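Local coordinates for protein CytC3 (Streptomyces, PDB 3GJA) that probably halogenates an unactivated carbon of its substrate, as a nonheme iron halogenase of the phytanoyl-CoA dioxygenase family with a beta-barrel fold, at residues T148-F153 against M224-G229; S103-K108 against M254-R259; C162-P167 against A241-T246; A18-D23 against I233-T238. All coordinates share one frame; numbering follows the deposited sequence.

Interaction 1. Residues T148-F153 against M224-G229; sequences TVWTAF and MVLKPG. With ACT (acetate ion), chain E.
This contact lies where strand 147-152 of the cupin-type beta barrel ends and the loop 224-229 leads into its antiparallel neighbour, strand 230-235. The two meet through one backbone hydrogen bond: Gly229 N donates a hydrogen bond to Ala152 O at 2.9 Å, with an N-H...O angle of 169° and the donor nearly along the C=O axis. The same oxygen also receives a CA-H...O contact from Pro228 CA at 3.4 Å, so two neighbouring residues of the loop grip one carbonyl. Gly229 has a phi of 98°, where a side chain would run into the carbonyl oxygen of Pro228.

Beside this bond the packing is apolar. Ala152 points its methyl toward the loop, and its CB rests 3.7 Å from Leu226 CB and beside the carbonyl oxygen of Lys227. Leu226 sends CD1 obliquely to the six-membered part of the Trp150 indole, 3.7 Å from Trp150 CE3. Trp150 reaches this place with CG anti to its backbone N, and its ring also meets Phe106 of the strand pair 103-108 and 254-259. At the opposite end of the indole, Trp150 NE1 donates to OXT of a bound acetate at 2.6 Å, at a bent 143°, with the oxygen at the ring edge and near its plane.

The indole thus uses its carbon side for the loop and its N-H for an anion, probably from the crystallisation liquor. The single straight hydrogen bond is the one directional tie between these segments and probably sets how the loop meets the strand end, while the methyl and leucine contacts add apolar burial without directional demands.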
loop_
_atom_site.group_PDB
_atom_site.type_symbol
_atom_site.label_atom_id
_atom_site.label_comp_id
_atom_site.label_asym_id
_atom_site.label_seq_id
_atom_site.Cartn_x
_atom_site.Cartn_y
_atom_site.Cartn_z
ATOM N N THR A 148 -4.798 -0.362 2.347
ATOM C CA THR A 148 -3.924 0.074 1.267
ATOM C C THR A 148 -4.098 1.566 1.022
ATOM O O THR A 148 -5.219 2.050 0.897
ATOM C CB THR A 148 -4.264 -0.692 -0.043
ATOM O OG1 THR A 148 -4.184 -2.102 0.199
ATOM C CG2 THR A 148 -3.309 -0.316 -1.171
ATOM N N VAL A 149 -2.988 2.292 0.982
ATOM C CA VAL A 149 -3.005 3.724 0.717
ATOM C C VAL A 149 -2.344 3.888 -0.651
ATOM O O VAL A 149 -1.131 3.736 -0.789
ATOM C CB VAL A 149 -2.208 4.510 1.785
ATOM C CG1 VAL A 149 -2.273 6.008 1.496
ATOM C CG2 VAL A 149 -2.768 4.219 3.162
ATOM N N TRP A 150 -3.160 4.184 -1.657
ATOM C CA TRP A 150 -2.710 4.336 -3.047
ATOM C C TRP A 150 -2.519 5.818 -3.392
ATOM O O TRP A 150 -3.495 6.534 -3.623
ATOM C CB TRP A 150 -3.777 3.736 -3.964
ATOM C CG TRP A 150 -3.333 3.254 -5.310
ATOM C CD1 TRP A 150 -3.068 1.960 -5.664
ATOM C CD2 TRP A 150 -3.255 4.021 -6.519
ATOM N NE1 TRP A 150 -2.848 1.869 -7.019
ATOM C CE2 TRP A 150 -2.956 3.117 -7.571
ATOM C CE3 TRP A 150 -3.415 5.382 -6.821
ATOM C CZ2 TRP A 150 -2.816 3.529 -8.900
ATOM C CZ3 TRP A 150 -3.276 5.795 -8.152
ATOM C CH2 TRP A 150 -2.981 4.870 -9.172
ATOM N N THR A 151 -1.270 6.272 -3.420
ATOM C CA THR A 151 -0.970 7.663 -3.743
ATOM C C THR A 151 -0.666 7.820 -5.228
ATOM O O THR A 151 0.108 7.051 -5.799
ATOM C CB THR A 151 0.256 8.188 -2.946
ATOM O OG1 THR A 151 0.009 8.070 -1.539
ATOM C CG2 THR A 151 0.520 9.660 -3.271
ATOM N N ALA A 152 -1.274 8.820 -5.852
ATOM C CA ALA A 152 -1.038 9.080 -7.265
ATOM C C ALA A 152 0.218 9.939 -7.385
ATOM O O ALA A 152 0.248 11.066 -6.900
ATOM C CB ALA A 152 -2.234 9.805 -7.866
ATOM N N PHE A 153 1.262 9.401 -8.010
ATOM C CA PHE A 153 2.515 10.139 -8.179
ATOM C C PHE A 153 2.417 10.938 -9.468
ATOM O O PHE A 153 3.092 11.948 -9.661
ATOM C CB PHE A 153 3.702 9.166 -8.252
ATOM C CG PHE A 153 4.250 8.760 -6.899
ATOM C CD1 PHE A 153 3.580 9.094 -5.723
ATOM C CD2 PHE A 153 5.433 8.039 -6.808
ATOM C CE1 PHE A 153 4.079 8.720 -4.480
ATOM C CE2 PHE A 153 5.946 7.654 -5.561
ATOM C CZ PHE A 153 5.269 7.995 -4.401
ATOM N N MET A 224 -12.154 6.602 -9.645
ATOM C CA MET A 224 -11.475 7.320 -8.573
ATOM C C MET A 224 -10.334 8.125 -9.197
ATOM O O MET A 224 -9.174 7.694 -9.211
ATOM C CB MET A 224 -10.936 6.339 -7.522
ATOM C CG MET A 224 -10.232 6.996 -6.326
ATOM S SD MET A 224 -11.208 8.268 -5.454
ATOM C CE MET A 224 -12.487 7.261 -4.676
ATOM N N VAL A 225 -10.690 9.287 -9.735
ATOM C CA VAL A 225 -9.739 10.190 -10.364
ATOM C C VAL A 225 -8.898 10.862 -9.281
ATOM O O VAL A 225 -9.431 11.306 -8.266
ATOM C CB VAL A 225 -10.481 11.264 -11.183
ATOM C CG1 VAL A 225 -9.502 12.274 -11.745
ATOM C CG2 VAL A 225 -11.258 10.598 -12.301
ATOM N N LEU A 226 -7.589 10.952 -9.504
ATOM C CA LEU A 226 -6.698 11.548 -8.514
ATOM C C LEU A 226 -5.687 12.512 -9.112
ATOM O O LEU A 226 -5.156 12.282 -10.187
ATOM C CB LEU A 226 -5.925 10.447 -7.771
ATOM C CG LEU A 226 -6.708 9.358 -7.031
ATOM C CD1 LEU A 226 -5.758 8.223 -6.631
ATOM C CD2 LEU A 226 -7.397 9.952 -5.814
ATOM N N LYS A 227 -5.409 13.595 -8.403
ATOM C CA LYS A 227 -4.414 14.542 -8.871
ATOM C C LYS A 227 -3.113 14.082 -8.240
ATOM O O LYS A 227 -3.122 13.284 -7.302
ATOM C CB LYS A 227 -4.745 15.947 -8.382
ATOM C CG LYS A 227 -6.075 16.457 -8.890
ATOM C CD LYS A 227 -6.320 17.882 -8.441
ATOM C CE LYS A 227 -7.658 18.382 -8.956
ATOM N NZ LYS A 227 -7.923 19.774 -8.499
ATOM N N PRO A 228 -1.974 14.553 -8.757
ATOM C CA PRO A 228 -0.720 14.113 -8.139
ATOM C C PRO A 228 -0.761 14.536 -6.674
ATOM O O PRO A 228 -1.157 15.660 -6.363
ATOM C CB PRO A 228 0.339 14.882 -8.928
ATOM C CG PRO A 228 -0.293 15.039 -10.280
ATOM C CD PRO A 228 -1.720 15.395 -9.940
ATOM N N GLY A 229 -0.386 13.639 -5.772
ATOM C CA GLY A 229 -0.396 14.000 -4.367
ATOM C C GLY A 229 -1.634 13.540 -3.626
ATOM O O GLY A 229 -1.675 13.559 -2.389
HETATM C C ACT E . -3.773 -1.060 -9.121
HETATM O O ACT E . -3.525 -0.667 -10.387
HETATM O OXT ACT E . -3.358 -0.407 -8.201
HETATM C CH3 ACT E . -4.565 -2.316 -8.853
#

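Interaction 2. Residues S103-K108 against M254-R259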
loop_
_atom_site.group_PDB
_atom_site.type_symbol
_atom_site.label_atom_id
_atom_site.label_comp_id
_atom_site.label_asym_id
_atom_site.label_seq_id
_atom_site.Cartn_x
_atom_site.Cartn_y
_atom_site.Cartn_z
ATOM N N SER A 103 5.097 -1.930 0.276
ATOM C CA SER A 103 4.854 -0.831 -0.637
ATOM C C SER A 103 5.254 -1.355 -2.018
ATOM O O SER A 103 6.104 -2.249 -2.137
ATOM C CB SER A 103 5.674 0.405 -0.263
ATOM O OG SER A 103 6.998 0.316 -0.735
ATOM N N GLU A 104 4.623 -0.815 -3.058
ATOM C CA GLU A 104 4.902 -1.239 -4.423
ATOM C C GLU A 104 4.367 -0.198 -5.388
ATOM O O GLU A 104 3.564 0.654 -5.007
ATOM C CB GLU A 104 4.221 -2.571 -4.701
ATOM C CG GLU A 104 2.713 -2.505 -4.535
ATOM C CD GLU A 104 2.083 -3.881 -4.430
ATOM O OE1 GLU A 104 1.986 -4.581 -5.466
ATOM O OE2 GLU A 104 1.699 -4.262 -3.303
ATOM N N PHE A 105 4.810 -0.274 -6.638
ATOM C CA PHE A 105 4.367 0.667 -7.648
ATOM C C PHE A 105 3.357 0.042 -8.594
ATOM O O PHE A 105 3.383 -1.160 -8.854
ATOM C CB PHE A 105 5.559 1.209 -8.441
ATOM C CG PHE A 105 6.456 2.110 -7.636
ATOM C CD1 PHE A 105 7.343 1.577 -6.701
ATOM C CD2 PHE A 105 6.395 3.495 -7.794
ATOM C CE1 PHE A 105 8.161 2.412 -5.929
ATOM C CE2 PHE A 105 7.207 4.343 -7.030
ATOM C CZ PHE A 105 8.094 3.796 -6.091
ATOM N N PHE A 106 2.458 0.877 -9.094
ATOM C CA PHE A 106 1.437 0.435 -10.022
ATOM C C PHE A 106 1.445 1.333 -11.245
ATOM O O PHE A 106 0.748 2.343 -11.301
ATOM C CB PHE A 106 0.074 0.472 -9.349
ATOM C CG PHE A 106 -0.138 -0.635 -8.362
ATOM C CD1 PHE A 106 -0.337 -1.937 -8.798
ATOM C CD2 PHE A 106 -0.161 -0.373 -6.999
ATOM C CE1 PHE A 106 -0.561 -2.970 -7.888
ATOM C CE2 PHE A 106 -0.383 -1.393 -6.081
ATOM C CZ PHE A 106 -0.585 -2.694 -6.527
ATOM N N PRO A 107 2.274 0.990 -12.235
ATOM C CA PRO A 107 2.337 1.802 -13.451
ATOM C C PRO A 107 1.233 1.382 -14.409
ATOM O O PRO A 107 0.700 0.281 -14.308
ATOM C CB PRO A 107 3.724 1.480 -14.019
ATOM C CG PRO A 107 4.493 0.928 -12.823
ATOM C CD PRO A 107 3.444 0.104 -12.138
ATOM N N LYS A 108 0.873 2.268 -15.324
ATOM C CA LYS A 108 -0.132 1.947 -16.323
ATOM C C LYS A 108 0.254 2.734 -17.562
ATOM O O LYS A 108 0.457 3.944 -17.498
ATOM C CB LYS A 108 -1.539 2.327 -15.851
ATOM C CG LYS A 108 -2.620 1.642 -16.666
ATOM C CD LYS A 108 -3.845 1.374 -15.829
ATOM C CE LYS A 108 -4.815 0.458 -16.546
ATOM N NZ LYS A 108 -5.982 0.161 -15.667
ATOM N N MET A 254 1.296 6.640 -12.682
ATOM C CA MET A 254 2.092 5.965 -11.670
ATOM C C MET A 254 1.470 6.085 -10.293
ATOM O O MET A 254 1.276 7.184 -9.773
ATOM C CB MET A 254 3.513 6.529 -11.629
ATOM C CG MET A 254 4.453 5.762 -10.695
ATOM S SD MET A 254 4.638 4.017 -11.167
ATOM C CE MET A 254 5.646 4.189 -12.630
ATOM N N GLY A 255 1.150 4.938 -9.710
ATOM C CA GLY A 255 0.581 4.922 -8.380
ATOM C C GLY A 255 1.562 4.256 -7.430
ATOM O O GLY A 255 2.245 3.301 -7.798
ATOM N N PHE A 256 1.659 4.776 -6.213
ATOM C CA PHE A 256 2.550 4.199 -5.218
ATOM C C PHE A 256 1.668 3.739 -4.067
ATOM O O PHE A 256 1.006 4.551 -3.428
ATOM C CB PHE A 256 3.565 5.234 -4.721
ATOM C CG PHE A 256 4.429 4.730 -3.592
ATOM C CD1 PHE A 256 5.286 3.649 -3.789
ATOM C CD2 PHE A 256 4.335 5.292 -2.324
ATOM C CE1 PHE A 256 6.040 3.125 -2.729
ATOM C CE2 PHE A 256 5.080 4.782 -1.254
ATOM C CZ PHE A 256 5.936 3.691 -1.461
ATOM N N ALA A 257 1.649 2.435 -3.812
ATOM C CA ALA A 257 0.812 1.900 -2.748
ATOM C C ALA A 257 1.606 1.443 -1.539
ATOM O O ALA A 257 2.630 0.768 -1.668
ATOM C CB ALA A 257 -0.041 0.735 -3.283
ATOM N N ALA A 258 1.117 1.827 -0.363
ATOM C CA ALA A 258 1.725 1.454 0.910
ATOM C C ALA A 258 0.630 0.689 1.643
ATOM O O ALA A 258 -0.506 1.163 1.738
ATOM C CB ALA A 258 2.120 2.693 1.689
ATOM N N ARG A 259 0.963 -0.492 2.156
ATOM C CA ARG A 259 -0.034 -1.320 2.826
ATOM C C ARG A 259 0.204 -1.431 4.335
ATOM O O ARG A 259 1.322 -1.690 4.794
ATOM C CB ARG A 259 -0.060 -2.689 2.131
ATOM C CG ARG A 259 0.332 -2.550 0.657
ATOM C CD ARG A 259 -0.035 -3.734 -0.233
ATOM N NE ARG A 259 -1.469 -3.785 -0.476
ATOM C CZ ARG A 259 -2.031 -3.973 -1.666
ATOM N NH1 ARG A 259 -1.283 -4.128 -2.749
ATOM N NH2 ARG A 259 -3.350 -4.016 -1.763
#
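Ala257 O is gripped twice: Glu104 N donates to it at 2.9 Å, in the carbonyl plane, and Ser103 CA lies equally near in a CA-H...O contact. Glu104 O returns the bond by accepting from Ala257 N at 166°, nearly along the C=O axis, and Phe106 and Gly255 repeat the reciprocal pairing. Strands 98-108 and 253-262 are thereby adjacent antiparallel members of the main sheet of the cupin-type barrel.

On one face, the non-hydrogen-bonded pair Phe105 and Phe256 brings two rings together at 49° between planes, with Phe256 CD1 over a face of Phe105, 3.6 Å from Phe105 CZ. Met254 SD meets the edge of that ring, 3.8 Å from Phe105 CD2, a Met-aromatic contact. An alanine in place of Phe105 would probably leave Phe256 and Met254 poorly packed and weaken the seat for Trp41 and Leu48 of helix 34-49.

On the other face, Phe106 turns its ring edge to Ala257 CB, 3.5 Å from CE2. Farther along, Glu104, with CG in the crowded position between N and C, forms a salt bridge: Arg259 NH1 donates to OE2 at 3.0 Å, approaching from above the carboxylate plane, while OE2 stays near the guanidinium plane.

Interaction 3. Residues C162-P167 against A241-T246; sequences CLQLMP and ASLPHT
A short two-stranded antiparallel sheet, strands 163-165 and 240-242, lies beside the larger sheet of the barrel. Gln164 and Ala241 form its hydrogen-bonded pair: Gln164 N reaches Ala241 O at 2.7 Å, with the donor above the carbonyl plane, and Ala241 N returns to Gln164 O at 2.9 Å, on a lone pair. Leu243 N extends the pairing just past the strands, donating to Cys162 O at 3.2 Å, nearly straight at 173°. Leu163 and Ser242 are the non-hydrogen-bonded pair between them, their CA atoms 4.3 Å apart.

The Gln164 side chain, with CG anti to its carbonyl carbon and the chain extended beyond, runs along the second strand on the face it shares with Ala241. Its CB lies 4.0 Å from Ala241 CB, and its end crosses the Leu243 side chain at about a right angle, Gln164 CD standing 3.7 Å from Leu243 CG. An alanine in place of Gln164 would probably leave Leu243 without this flank and loosen the join, though the backbone bonds could persist. Leu243 CD1 also touches Cys162 SG at 4.0 Å.

Farther out, the strand 163-165 is held on its other edge by backbone bonds of Leu163 to Met224 and of Leu165 to Tyr222, and Ser242 pairs through its backbone with Thr115. The last anchor is a charge: Lys108 NZ, at the end of strand 98-108, is hydrogen-bonded to both Leu243 O and Gly161 O.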
loop_
_atom_site.group_PDB
_atom_site.type_symbol
_atom_site.label_atom_id
_atom_site.label_comp_id
_atom_site.label_asym_id
_atom_site.label_seq_id
_atom_site.Cartn_x
_atom_site.Cartn_y
_atom_site.Cartn_z
ATOM N N CYS A 162 -7.655 4.838 -14.667
ATOM C CA CYS A 162 -7.813 4.950 -13.216
ATOM C C CYS A 162 -8.633 3.824 -12.604
ATOM O O CYS A 162 -9.401 3.143 -13.284
ATOM C CB CYS A 162 -8.474 6.277 -12.844
ATOM S SG CYS A 162 -10.222 6.385 -13.339
ATOM N N LEU A 163 -8.473 3.651 -11.297
ATOM C CA LEU A 163 -9.185 2.625 -10.557
ATOM C C LEU A 163 -10.679 2.941 -10.516
ATOM O O LEU A 163 -11.098 4.082 -10.734
ATOM C CB LEU A 163 -8.639 2.539 -9.124
ATOM C CG LEU A 163 -7.126 2.314 -8.966
ATOM C CD1 LEU A 163 -6.713 2.537 -7.514
ATOM C CD2 LEU A 163 -6.758 0.907 -9.427
ATOM N N GLN A 164 -11.475 1.916 -10.233
ATOM C CA GLN A 164 -12.922 2.050 -10.134
ATOM C C GLN A 164 -13.387 1.350 -8.860
ATOM O O GLN A 164 -13.021 0.201 -8.605
ATOM C CB GLN A 164 -13.591 1.406 -11.340
ATOM C CG GLN A 164 -13.308 2.096 -12.648
ATOM C CD GLN A 164 -13.752 1.265 -13.828
ATOM O OE1 GLN A 164 -13.068 0.325 -14.227
ATOM N NE2 GLN A 164 -14.913 1.595 -14.383
ATOM N N LEU A 165 -14.171 2.056 -8.057
ATOM C CA LEU A 165 -14.705 1.516 -6.806
ATOM C C LEU A 165 -16.221 1.693 -6.811
ATOM O O LEU A 165 -16.742 2.543 -7.523
ATOM C CB LEU A 165 -14.132 2.269 -5.599
ATOM C CG LEU A 165 -12.670 2.152 -5.169
ATOM C CD1 LEU A 165 -12.309 0.692 -5.049
ATOM C CD2 LEU A 165 -11.761 2.843 -6.155
ATOM N N MET A 166 -16.939 0.888 -6.040
ATOM C CA MET A 166 -18.387 1.055 -5.982
ATOM C C MET A 166 -18.834 1.188 -4.532
ATOM O O MET A 166 -18.320 0.503 -3.647
ATOM C CB MET A 166 -19.125 -0.112 -6.665
ATOM C CG MET A 166 -18.877 -1.500 -6.091
ATOM S SD MET A 166 -20.091 -2.718 -6.729
ATOM C CE MET A 166 -19.786 -2.646 -8.498
ATOM N N PRO A 167 -19.785 2.094 -4.269
ATOM C CA PRO A 167 -20.319 2.337 -2.925
ATOM C C PRO A 167 -20.918 1.064 -2.340
ATOM O O PRO A 167 -20.919 0.023 -2.993
ATOM C CB PRO A 167 -21.373 3.409 -3.166
ATOM C CG PRO A 167 -20.828 4.153 -4.338
ATOM C CD PRO A 167 -20.359 3.041 -5.235
ATOM N N ALA A 241 -12.466 -2.314 -9.836
ATOM C CA ALA A 241 -12.146 -2.571 -11.231
ATOM C C ALA A 241 -11.210 -1.459 -11.689
ATOM O O ALA A 241 -10.809 -0.619 -10.894
ATOM C CB ALA A 241 -13.424 -2.564 -12.068
ATOM N N SER A 242 -10.859 -1.454 -12.966
ATOM C CA SER A 242 -9.990 -0.413 -13.494
ATOM C C SER A 242 -10.260 -0.249 -14.982
ATOM O O SER A 242 -10.573 -1.211 -15.679
ATOM C CB SER A 242 -8.515 -0.762 -13.263
ATOM O OG SER A 242 -8.149 -1.940 -13.963
ATOM N N LEU A 243 -10.145 0.982 -15.456
ATOM C CA LEU A 243 -10.387 1.299 -16.853
ATOM C C LEU A 243 -9.148 1.017 -17.693
ATOM O O LEU A 243 -8.039 0.918 -17.168
ATOM C CB LEU A 243 -10.751 2.783 -16.986
ATOM C CG LEU A 243 -12.122 3.254 -16.482
ATOM C CD1 LEU A 243 -12.141 4.771 -16.440
ATOM C CD2 LEU A 243 -13.238 2.742 -17.402
ATOM N N PRO A 244 -9.329 0.851 -19.013
ATOM C CA PRO A 244 -8.177 0.598 -19.880
ATOM C C PRO A 244 -7.491 1.942 -20.076
ATOM O O PRO A 244 -8.081 2.984 -19.797
ATOM C CB PRO A 244 -8.818 0.095 -21.167
ATOM C CG PRO A 244 -10.106 0.857 -21.209
ATOM C CD PRO A 244 -10.588 0.738 -19.770
ATOM N N HIS A 245 -6.248 1.926 -20.537
ATOM C CA HIS A 245 -5.524 3.165 -20.763
ATOM C C HIS A 245 -5.698 3.532 -22.227
ATOM O O HIS A 245 -5.121 2.893 -23.102
ATOM C CB HIS A 245 -4.042 2.975 -20.444
ATOM C CG HIS A 245 -3.230 4.227 -20.567
ATOM N ND1 HIS A 245 -3.354 5.094 -21.633
ATOM C CD2 HIS A 245 -2.246 4.731 -19.784
ATOM C CE1 HIS A 245 -2.481 6.077 -21.501
ATOM N NE2 HIS A 245 -1.796 5.880 -20.389
ATOM N N THR A 246 -6.488 4.569 -22.482
ATOM C CA THR A 246 -6.763 5.012 -23.846
ATOM C C THR A 246 -6.191 6.387 -24.171
ATOM O O THR A 246 -6.709 7.071 -25.056
ATOM C CB THR A 246 -8.288 5.067 -24.098
ATOM O OG1 THR A 246 -8.887 5.962 -23.156
ATOM C CG2 THR A 246 -8.918 3.686 -23.918
#

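Interaction 4. Residues A18-D23 against I233-T238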
loop_
_atom_site.group_PDB
_atom_site.type_symbol
_atom_site.label_atom_id
_atom_site.label_comp_id
_atom_site.label_asym_id
_atom_site.label_seq_id
_atom_site.Cartn_x
_atom_site.Cartn_y
_atom_site.Cartn_z
ATOM N N ALA A 18 -17.209 6.359 9.219
ATOM C CA ALA A 18 -18.455 5.658 8.932
ATOM C C ALA A 18 -18.573 5.398 7.438
ATOM O O ALA A 18 -18.973 4.311 7.014
ATOM C CB ALA A 18 -19.646 6.479 9.411
ATOM N N ARG A 19 -18.228 6.413 6.652
ATOM C CA ARG A 19 -18.270 6.329 5.199
ATOM C C ARG A 19 -17.361 5.192 4.734
ATOM O O ARG A 19 -17.747 4.377 3.896
ATOM C CB ARG A 19 -17.797 7.651 4.598
ATOM C CG ARG A 19 -17.880 7.744 3.087
ATOM C CD ARG A 19 -17.143 8.982 2.621
ATOM N NE ARG A 19 -17.506 10.136 3.439
ATOM C CZ ARG A 19 -16.854 11.294 3.436
ATOM N NH1 ARG A 19 -15.796 11.465 2.653
ATOM N NH2 ARG A 19 -17.260 12.283 4.225
ATOM N N PHE A 20 -16.155 5.143 5.290
ATOM C CA PHE A 20 -15.197 4.106 4.938
ATOM C C PHE A 20 -15.749 2.737 5.308
ATOM O O PHE A 20 -15.569 1.762 4.580
ATOM C CB PHE A 20 -13.880 4.324 5.680
ATOM C CG PHE A 20 -12.850 3.275 5.386
ATOM C CD1 PHE A 20 -11.980 3.419 4.309
ATOM C CD2 PHE A 20 -12.768 2.126 6.167
ATOM C CE1 PHE A 20 -11.041 2.430 4.013
ATOM C CE2 PHE A 20 -11.837 1.135 5.881
ATOM C CZ PHE A 20 -10.970 1.284 4.801
ATOM N N GLU A 21 -16.414 2.665 6.454
ATOM C CA GLU A 21 -16.974 1.404 6.909
ATOM C C GLU A 21 -18.035 0.863 5.964
ATOM O O GLU A 21 -18.170 -0.348 5.813
ATOM C CB GLU A 21 -17.559 1.549 8.315
ATOM C CG GLU A 21 -16.499 1.695 9.393
ATOM C CD GLU A 21 -17.079 1.726 10.798
ATOM O OE1 GLU A 21 -16.285 1.795 11.762
ATOM O OE2 GLU A 21 -18.326 1.684 10.939
ATOM N N ARG A 22 -18.792 1.738 5.319
ATOM C CA ARG A 22 -19.810 1.235 4.414
ATOM C C ARG A 22 -19.315 1.026 2.988
ATOM O O ARG A 22 -19.857 0.187 2.271
ATOM C CB ARG A 22 -21.043 2.145 4.412
ATOM C CG ARG A 22 -20.804 3.569 3.977
ATOM C CD ARG A 22 -22.136 4.286 3.759
ATOM N NE ARG A 22 -21.953 5.726 3.600
ATOM C CZ ARG A 22 -21.889 6.590 4.610
ATOM N NH1 ARG A 22 -22.002 6.167 5.864
ATOM N NH2 ARG A 22 -21.697 7.881 4.365
ATOM N N ASP A 23 -18.278 1.758 2.584
ATOM C CA ASP A 23 -17.750 1.638 1.228
ATOM C C ASP A 23 -16.518 0.757 1.063
ATOM O O ASP A 23 -16.301 0.194 -0.006
ATOM C CB ASP A 23 -17.433 3.017 0.654
ATOM C CG ASP A 23 -18.659 3.861 0.472
ATOM O OD1 ASP A 23 -19.768 3.291 0.486
ATOM O OD2 ASP A 23 -18.515 5.088 0.299
ATOM N N ILE A 233 -7.790 5.473 -0.089
ATOM C CA ILE A 233 -7.496 4.482 0.924
ATOM C C ILE A 233 -8.581 3.422 0.852
ATOM O O ILE A 233 -9.772 3.747 0.793
ATOM C CB ILE A 233 -7.470 5.117 2.335
ATOM C CG1 ILE A 233 -6.452 6.269 2.361
ATOM C CG2 ILE A 233 -7.114 4.055 3.383
ATOM C CD1 ILE A 233 -6.320 6.959 3.708
ATOM N N PHE A 234 -8.172 2.158 0.853
ATOM C CA PHE A 234 -9.131 1.066 0.767
ATOM C C PHE A 234 -8.586 -0.244 1.297
ATOM O O PHE A 234 -7.370 -0.458 1.344
ATOM C CB PHE A 234 -9.539 0.850 -0.694
ATOM C CG PHE A 234 -8.375 0.564 -1.622
ATOM C CD1 PHE A 234 -7.675 1.605 -2.232
ATOM C CD2 PHE A 234 -7.987 -0.748 -1.895
ATOM C CE1 PHE A 234 -6.609 1.346 -3.109
ATOM C CE2 PHE A 234 -6.920 -1.022 -2.770
ATOM C CZ PHE A 234 -6.232 0.030 -3.378
ATOM N N TRP A 235 -9.494 -1.124 1.698
ATOM C CA TRP A 235 -9.103 -2.447 2.150
ATOM C C TRP A 235 -8.604 -3.121 0.877
ATOM O O TRP A 235 -9.221 -2.987 -0.180
ATOM C CB TRP A 235 -10.308 -3.218 2.683
ATOM C CG TRP A 235 -10.650 -2.930 4.104
ATOM C CD1 TRP A 235 -11.778 -2.315 4.569
ATOM C CD2 TRP A 235 -9.887 -3.299 5.260
ATOM N NE1 TRP A 235 -11.768 -2.286 5.939
ATOM C CE2 TRP A 235 -10.618 -2.883 6.392
ATOM C CE3 TRP A 235 -8.655 -3.942 5.446
ATOM C CZ2 TRP A 235 -10.162 -3.090 7.699
ATOM C CZ3 TRP A 235 -8.199 -4.149 6.749
ATOM C CH2 TRP A 235 -8.953 -3.723 7.858
ATOM N N SER A 236 -7.489 -3.833 0.975
ATOM C CA SER A 236 -6.913 -4.512 -0.178
ATOM C C SER A 236 -7.913 -5.411 -0.916
ATOM O O SER A 236 -7.786 -5.632 -2.122
ATOM C CB SER A 236 -5.720 -5.353 0.271
ATOM O OG SER A 236 -6.098 -6.217 1.335
ATOM N N ASN A 237 -8.904 -5.924 -0.193
ATOM C CA ASN A 237 -9.899 -6.821 -0.780
ATOM C C ASN A 237 -11.220 -6.161 -1.177
ATOM O O ASN A 237 -12.198 -6.849 -1.463
ATOM C CB ASN A 237 -10.177 -7.977 0.184
ATOM C CG ASN A 237 -10.789 -7.514 1.489
ATOM O OD1 ASN A 237 -10.362 -6.514 2.068
ATOM N ND2 ASN A 237 -11.789 -8.248 1.971
ATOM N N THR A 238 -11.253 -4.833 -1.201
ATOM C CA THR A 238 -12.477 -4.135 -1.572
ATOM C C THR A 238 -12.800 -4.346 -3.047
ATOM O O THR A 238 -11.913 -4.353 -3.898
ATOM C CB THR A 238 -12.362 -2.624 -1.296
ATOM O OG1 THR A 238 -12.189 -2.418 0.110
ATOM C CG2 THR A 238 -13.612 -1.892 -1.765
#
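Phe20 and Trp235 cross at about a right angle along their side chains, while their ring planes stand 46° apart, neither stacked nor edge-to-face. The tip of Phe20 reaches over the pyrrole part of the indole: CZ lies above one face of the Trp235 ring, and Phe20 CE2 comes 3.4 Å from Trp235 NE1. Phe20 projects from helix 14-23 toward the strand with CG anti to its backbone N (chi1 179°), which directs the ring at the strand. Its other side meets backbone: Phe20 CE1 is 3.7 Å from Ile233 O, which lies in the ring plane at the edge, and 4.0 Å from Phe234 CA.

The helix thus packs against the end of strand 230-235 of the barrel sheet; the axis of residues 18-23 passes 9.4 Å from that of 233-235, at 44°. At the strand's end, a type I turn from Trp235 to Thr238, closed by Thr238 N to Trp235 O at 2.9 Å, brings Thr238 CG2 within 3.8 Å of Asp23 O. Leu93 of helix 84-94 and Ile147 also touch Phe20.

No hydrogen bond crosses between helix and strand; the join rests on van der Waals contact, chiefly of the Phe20 ring with the Trp235 indole and the strand backbone, with the positive rim of the Phe20 ring probably lying favourably beside the Ile233 carbonyl oxygen.

Interactions 1, 2 and 4 all involve the six-stranded sheet, where strand 147-152 lies between 230-235 and 253-262. Interaction 2, the most central, its centre about 7 Å from the centre of the chain, is a long strand pairing with aromatic packing and a salt bridge; interaction 1, also buried, joins the same sheet to a loop by one backbone hydrogen bond and apolar contacts. Interactions 3 and 4 are only partly buried, their centres about 17 and 14 Å out from that same point. Interaction 3 relies on backbone bonds in a separate small sheet, tied to interaction 2 through Lys108, whereas interaction 4 sets a helix on the barrel mainly by the Phe20 ring, without crossing hydrogen bonds.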